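Local coordinates for beta sliding clamp (Borrelia burgdorferi, PDB 6DJ8), which probably encircles DNA as a ring-shaped head-to-tail dimer and tethers DNA polymerases and other proteins to it, giving processive replication, at residues A[167-171]-A[194-198]; A[218-224]-A[256-261]. One frame throughout, in Å; residues are numbered along the deposited sequence.

Contact 1: residues A[167-171]-A[194-198]; sequences IAFSA and LLVST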
loop_
_atom_site.group_PDB
_atom_site.type_symbol
_atom_site.label_atom_id
_atom_site.label_comp_id
_atom_site.label_asym_id
_atom_site.label_seq_id
_atom_site.Cartn_x
_atom_site.Cartn_y
_atom_site.Cartn_z
ATOM N N ILE A 167 -4.074 -24.225 7.868
ATOM C CA ILE A 167 -5.243 -24.313 8.734
ATOM C C ILE A 167 -5.858 -22.941 9.016
ATOM O O ILE A 167 -7.083 -22.781 8.947
ATOM C CB ILE A 167 -4.876 -25.032 10.049
ATOM C CG1 ILE A 167 -4.764 -26.541 9.818
ATOM C CG2 ILE A 167 -5.919 -24.761 11.106
ATOM C CD1 ILE A 167 -6.110 -27.242 9.749
ATOM N N ALA A 168 -5.029 -21.922 9.294
ATOM C CA ALA A 168 -5.554 -20.675 9.854
ATOM C C ALA A 168 -6.589 -20.017 8.941
ATOM O O ALA A 168 -7.643 -19.563 9.411
ATOM C CB ALA A 168 -4.403 -19.701 10.138
ATOM N N PHE A 169 -6.314 -19.951 7.633
ATOM C CA PHE A 169 -7.190 -19.185 6.746
ATOM C C PHE A 169 -8.605 -19.742 6.674
ATOM O O PHE A 169 -9.534 -18.996 6.344
ATOM C CB PHE A 169 -6.578 -19.114 5.335
ATOM C CG PHE A 169 -6.725 -20.395 4.537
ATOM C CD1 PHE A 169 -5.753 -21.383 4.599
ATOM C CD2 PHE A 169 -7.838 -20.596 3.715
ATOM C CE1 PHE A 169 -5.888 -22.581 3.849
ATOM C CE2 PHE A 169 -7.972 -21.753 2.954
ATOM C CZ PHE A 169 -7.001 -22.760 3.036
ATOM N N SER A 170 -8.806 -21.031 6.981
ATOM C CA SER A 170 -10.136 -21.622 6.878
ATOM C C SER A 170 -11.045 -21.328 8.064
ATOM O O SER A 170 -12.264 -21.536 7.956
ATOM C CB SER A 170 -10.038 -23.146 6.756
ATOM O OG SER A 170 -9.652 -23.535 5.464
ATOM N N ALA A 171 -10.503 -20.915 9.209
ATOM C CA ALA A 171 -11.370 -20.690 10.356
ATOM C C ALA A 171 -12.307 -19.531 10.058
ATOM O O ALA A 171 -11.993 -18.642 9.263
ATOM C CB ALA A 171 -10.547 -20.410 11.619
ATOM N N LEU A 194 -4.431 -34.157 15.084
ATOM C CA LEU A 194 -5.124 -33.674 13.907
ATOM C C LEU A 194 -5.690 -32.279 14.160
ATOM O O LEU A 194 -6.243 -32.005 15.229
ATOM C CB LEU A 194 -6.218 -34.683 13.539
ATOM C CG LEU A 194 -7.329 -34.364 12.563
ATOM C CD1 LEU A 194 -7.730 -35.623 11.845
ATOM C CD2 LEU A 194 -8.475 -33.855 13.393
ATOM N N LEU A 195 -5.551 -31.406 13.166
ATOM C CA LEU A 195 -6.091 -30.054 13.209
ATOM C C LEU A 195 -7.163 -29.888 12.140
ATOM O O LEU A 195 -6.999 -30.347 11.006
ATOM C CB LEU A 195 -4.991 -29.008 13.006
ATOM C CG LEU A 195 -4.101 -28.732 14.217
ATOM C CD1 LEU A 195 -3.137 -29.879 14.509
ATOM C CD2 LEU A 195 -3.362 -27.427 14.052
ATOM N N VAL A 196 -8.259 -29.230 12.505
ATOM C CA VAL A 196 -9.371 -28.968 11.592
ATOM C C VAL A 196 -9.778 -27.510 11.752
ATOM O O VAL A 196 -9.792 -26.988 12.871
ATOM C CB VAL A 196 -10.568 -29.892 11.887
ATOM C CG1 VAL A 196 -11.770 -29.530 11.010
ATOM C CG2 VAL A 196 -10.170 -31.351 11.688
ATOM N N SER A 197 -10.112 -26.849 10.643
ATOM C CA SER A 197 -10.720 -25.531 10.734
ATOM C C SER A 197 -11.746 -25.365 9.628
ATOM O O SER A 197 -11.586 -25.902 8.529
ATOM C CB SER A 197 -9.681 -24.403 10.635
ATOM O OG SER A 197 -8.972 -24.493 9.412
ATOM N N THR A 198 -12.779 -24.573 9.910
ATOM C CA THR A 198 -13.810 -24.342 8.911
ATOM C C THR A 198 -14.583 -23.088 9.269
ATOM O O THR A 198 -14.643 -22.682 10.431
ATOM C CB THR A 198 -14.780 -25.521 8.830
ATOM O OG1 THR A 198 -15.743 -25.295 7.787
ATOM C CG2 THR A 198 -15.523 -25.640 10.163
#
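S197 reaches from strand 192-198 to the carbonyl of I167, at the C-terminal end of helix 157-167, with OG 2.6 Å from I167 O. This is helix-on-sheet packing in the central domain of the clamp: the helix and the turn that leaves it lie on one side of the strand. The hydroxyl donates the bond, bent at the acceptor (C=O...donor angle 129°) and tilted from the carbonyl plane. I167 O is also taken by S170 N at 3.1 Å, which comes from the other face of that plane, so two donors grip one buried carbonyl. OG of S197 stands between its own backbone N and carbonyl carbon (chi1 59°), the crowded position, and there S170 CB closes over it at 3.2 Å. The two branches of I167 divide the strand between them. CG2, anti to the backbone N, leans on S197, with CB of that serine 3.8 Å away; CD1 drops toward the chain at L195, where it stands 3.5 Å from L195 O and 3.9 Å from L195 CB, the two side chains crossing at about a right angle. Farther along, A171 CB meets S197 CB at 4.2 Å as the loop passes the end of the strand beside T198. In the second shell, S197 and L195 are held by backbone bonds to S204 and C206 of strand 202-211, while V183 of strand 182-187 packs against both I167 and L195. T198 OG1 is hydrogen-bonded to R202 O and G200 N. The hydroxyl of S170 pairs with S204 OG; it also stands 3.5 Å above one face of the F169 ring, offset toward its rim.

Contact 2: residues A[218-224]-A[256-261]; sequences FIVPVKI and IACSLI
Strands 218-221 and 256-259 run at 111° to each other, 7.3 Å apart at closest approach, and direct backbone pairing comes just beyond the second strand, where I261 N gives a nearly straight bond (169°) to I219 O at 2.9 Å. One water completes the pairing of these two isoleucines, accepting from I219 N and donating to I261 O at 2.6 Å. L260 CA adds a bent, presumably weak CA-H...O contact to the same I219 O, so that carbonyl is approached by two successive residues. The side chain of I261 crosses that of I219 at about a right angle; its CD1 lies between I219 CG2, at 3.7 Å, and P221 CG, at 3.6 Å. P221 also presses its CD to 3.2 Å from S259 O. L260 splits its branches: CD1 meets F218 CD1 obliquely to the ring, and CD2 touches V220 CG2 at 3.7 Å. These contacts fill a corner of the central clamp domain, where the edge strand of one antiparallel sheet meets the end of a strand from the other and helix 223-231 follows the edge strand. I224, on that helix, is extended with CG1 anti to its backbone N (chi1 -165°), which carries CD1 to C258 SG at 3.9 Å and to CG2 of I256, the two isoleucines lying alongside each other and running opposite ways. C258 SG is thus shared between I224 CD1 and V220 CG1. F247 packs on V220, I224 and L260 alike, F242 stacks on the ring of F218, and K223 sends NZ to a salt bridge with D60.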
loop_
_atom_site.group_PDB
_atom_site.type_symbol
_atom_site.label_atom_id
_atom_site.label_comp_id
_atom_site.label_asym_id
_atom_site.label_seq_id
_atom_site.Cartn_x
_atom_site.Cartn_y
_atom_site.Cartn_z
ATOM N N PHE A 218 -9.691 -29.887 21.947
ATOM C CA PHE A 218 -9.439 -28.497 22.301
ATOM C C PHE A 218 -9.727 -27.596 21.113
ATOM O O PHE A 218 -9.403 -27.937 19.973
ATOM C CB PHE A 218 -7.981 -28.282 22.755
ATOM C CG PHE A 218 -7.505 -29.283 23.779
ATOM C CD1 PHE A 218 -7.966 -29.224 25.084
ATOM C CD2 PHE A 218 -6.595 -30.271 23.437
ATOM C CE1 PHE A 218 -7.534 -30.151 26.042
ATOM C CE2 PHE A 218 -6.163 -31.203 24.377
ATOM C CZ PHE A 218 -6.632 -31.142 25.688
ATOM N N ILE A 219 -10.311 -26.435 21.401
ATOM C CA ILE A 219 -10.647 -25.428 20.402
ATOM C C ILE A 219 -9.894 -24.158 20.764
ATOM O O ILE A 219 -10.138 -23.571 21.828
ATOM C CB ILE A 219 -12.155 -25.156 20.334
ATOM C CG1 ILE A 219 -12.932 -26.456 20.098
ATOM C CG2 ILE A 219 -12.467 -24.124 19.247
ATOM C CD1 ILE A 219 -14.366 -26.333 20.435
ATOM N N VAL A 220 -9.000 -23.739 19.883
ATOM C CA VAL A 220 -8.114 -22.595 20.099
ATOM C C VAL A 220 -8.507 -21.480 19.136
ATOM O O VAL A 220 -8.530 -21.709 17.923
ATOM C CB VAL A 220 -6.641 -22.978 19.886
ATOM C CG1 VAL A 220 -5.743 -21.771 20.181
ATOM C CG2 VAL A 220 -6.270 -24.170 20.766
ATOM N N PRO A 221 -8.783 -20.276 19.618
ATOM C CA PRO A 221 -9.120 -19.177 18.704
ATOM C C PRO A 221 -8.021 -18.992 17.677
ATOM O O PRO A 221 -6.833 -19.102 17.984
ATOM C CB PRO A 221 -9.253 -17.957 19.622
ATOM C CG PRO A 221 -9.603 -18.546 20.971
ATOM C CD PRO A 221 -8.766 -19.804 21.017
ATOM N N VAL A 222 -8.432 -18.760 16.428
ATOM C CA VAL A 222 -7.456 -18.736 15.356
ATOM C C VAL A 222 -6.476 -17.566 15.499
ATOM O O VAL A 222 -5.356 -17.647 14.987
ATOM C CB VAL A 222 -8.165 -18.717 13.985
ATOM C CG1 VAL A 222 -8.904 -17.363 13.741
ATOM C CG2 VAL A 222 -7.147 -18.999 12.880
ATOM N N LYS A 223 -6.847 -16.487 16.187
ATOM C CA LYS A 223 -5.986 -15.295 16.164
ATOM C C LYS A 223 -4.562 -15.626 16.599
ATOM O O LYS A 223 -3.597 -15.176 15.966
ATOM C CB LYS A 223 -6.561 -14.181 17.036
ATOM C CG LYS A 223 -5.672 -12.927 17.105
ATOM C CD LYS A 223 -6.298 -11.843 17.954
ATOM C CE LYS A 223 -5.443 -10.554 17.951
ATOM N NZ LYS A 223 -6.041 -9.539 18.867
ATOM N N ILE A 224 -4.403 -16.474 17.627
ATOM C CA ILE A 224 -3.046 -16.765 18.083
ATOM C C ILE A 224 -2.226 -17.425 16.982
ATOM O O ILE A 224 -1.006 -17.231 16.911
ATOM C CB ILE A 224 -3.036 -17.614 19.378
ATOM C CG1 ILE A 224 -1.629 -17.563 19.989
ATOM C CG2 ILE A 224 -3.437 -19.062 19.089
ATOM C CD1 ILE A 224 -1.528 -18.176 21.371
ATOM N N ILE A 256 3.757 -17.591 24.876
ATOM C CA ILE A 256 2.462 -17.062 24.471
ATOM C C ILE A 256 1.389 -17.983 25.020
ATOM O O ILE A 256 1.566 -19.205 25.043
ATOM C CB ILE A 256 2.337 -16.957 22.933
ATOM C CG1 ILE A 256 3.686 -16.626 22.306
ATOM C CG2 ILE A 256 1.313 -15.892 22.531
ATOM C CD1 ILE A 256 3.671 -16.681 20.831
ATOM N N ALA A 257 0.268 -17.404 25.438
ATOM C CA ALA A 257 -0.845 -18.194 25.939
ATOM C C ALA A 257 -2.153 -17.515 25.560
ATOM O O ALA A 257 -2.197 -16.303 25.322
ATOM C CB ALA A 257 -0.767 -18.384 27.459
ATOM N N CYS A 258 -3.224 -18.314 25.506
ATOM C CA CYS A 258 -4.560 -17.764 25.315
ATOM C C CYS A 258 -5.565 -18.736 25.907
ATOM O O CYS A 258 -5.210 -19.843 26.318
ATOM C CB CYS A 258 -4.849 -17.502 23.834
ATOM S SG CYS A 258 -5.102 -19.019 22.822
ATOM N N SER A 259 -6.824 -18.306 25.964
ATOM C CA SER A 259 -7.887 -19.155 26.492
ATOM C C SER A 259 -8.466 -20.030 25.396
ATOM O O SER A 259 -8.517 -19.643 24.220
ATOM C CB SER A 259 -9.017 -18.331 27.104
ATOM O OG SER A 259 -8.589 -17.707 28.290
ATOM N N LEU A 260 -8.907 -21.218 25.796
ATOM C CA LEU A 260 -9.636 -22.091 24.896
ATOM C C LEU A 260 -11.097 -21.662 24.804
ATOM O O LEU A 260 -11.640 -20.991 25.682
ATOM C CB LEU A 260 -9.551 -23.543 25.374
ATOM C CG LEU A 260 -8.132 -24.078 25.574
ATOM C CD1 LEU A 260 -8.182 -25.466 26.194
ATOM C CD2 LEU A 260 -7.348 -24.097 24.269
ATOM N N ILE A 261 -11.735 -22.059 23.712
ATOM C CA ILE A 261 -13.172 -21.890 23.551
ATOM C C ILE A 261 -13.813 -23.135 24.142
ATOM O O ILE A 261 -13.457 -24.253 23.754
ATOM C CB ILE A 261 -13.527 -21.715 22.066
ATOM C CG1 ILE A 261 -12.865 -20.446 21.536
ATOM C CG2 ILE A 261 -15.035 -21.608 21.874
ATOM C CD1 ILE A 261 -12.489 -20.538 20.096
HETATM O O HOH W 1 -11.900 -26.331 23.817
#

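Contact 1 closes along the chain before contact 2 opens, and their centres lie 13 Å apart within the central domain. Strands 192-198 and 218-221 belong to the same antiparallel sheet, each hydrogen-bonded to strand 182-187, which runs between them: V196 pairs with Y184 and V220 with V183. The turn after helix 157-167 also directly touches V222, between strand 218-221 and helix 223-231; V222 CG2 is 3.5 Å from A168 O and V222 CB is 3.8 Å from A171 CB. T198 of contact 1 packs on an apolar side chain of the bound peptide, whereas contact 2 joins this sheet to the one containing strand 254-259.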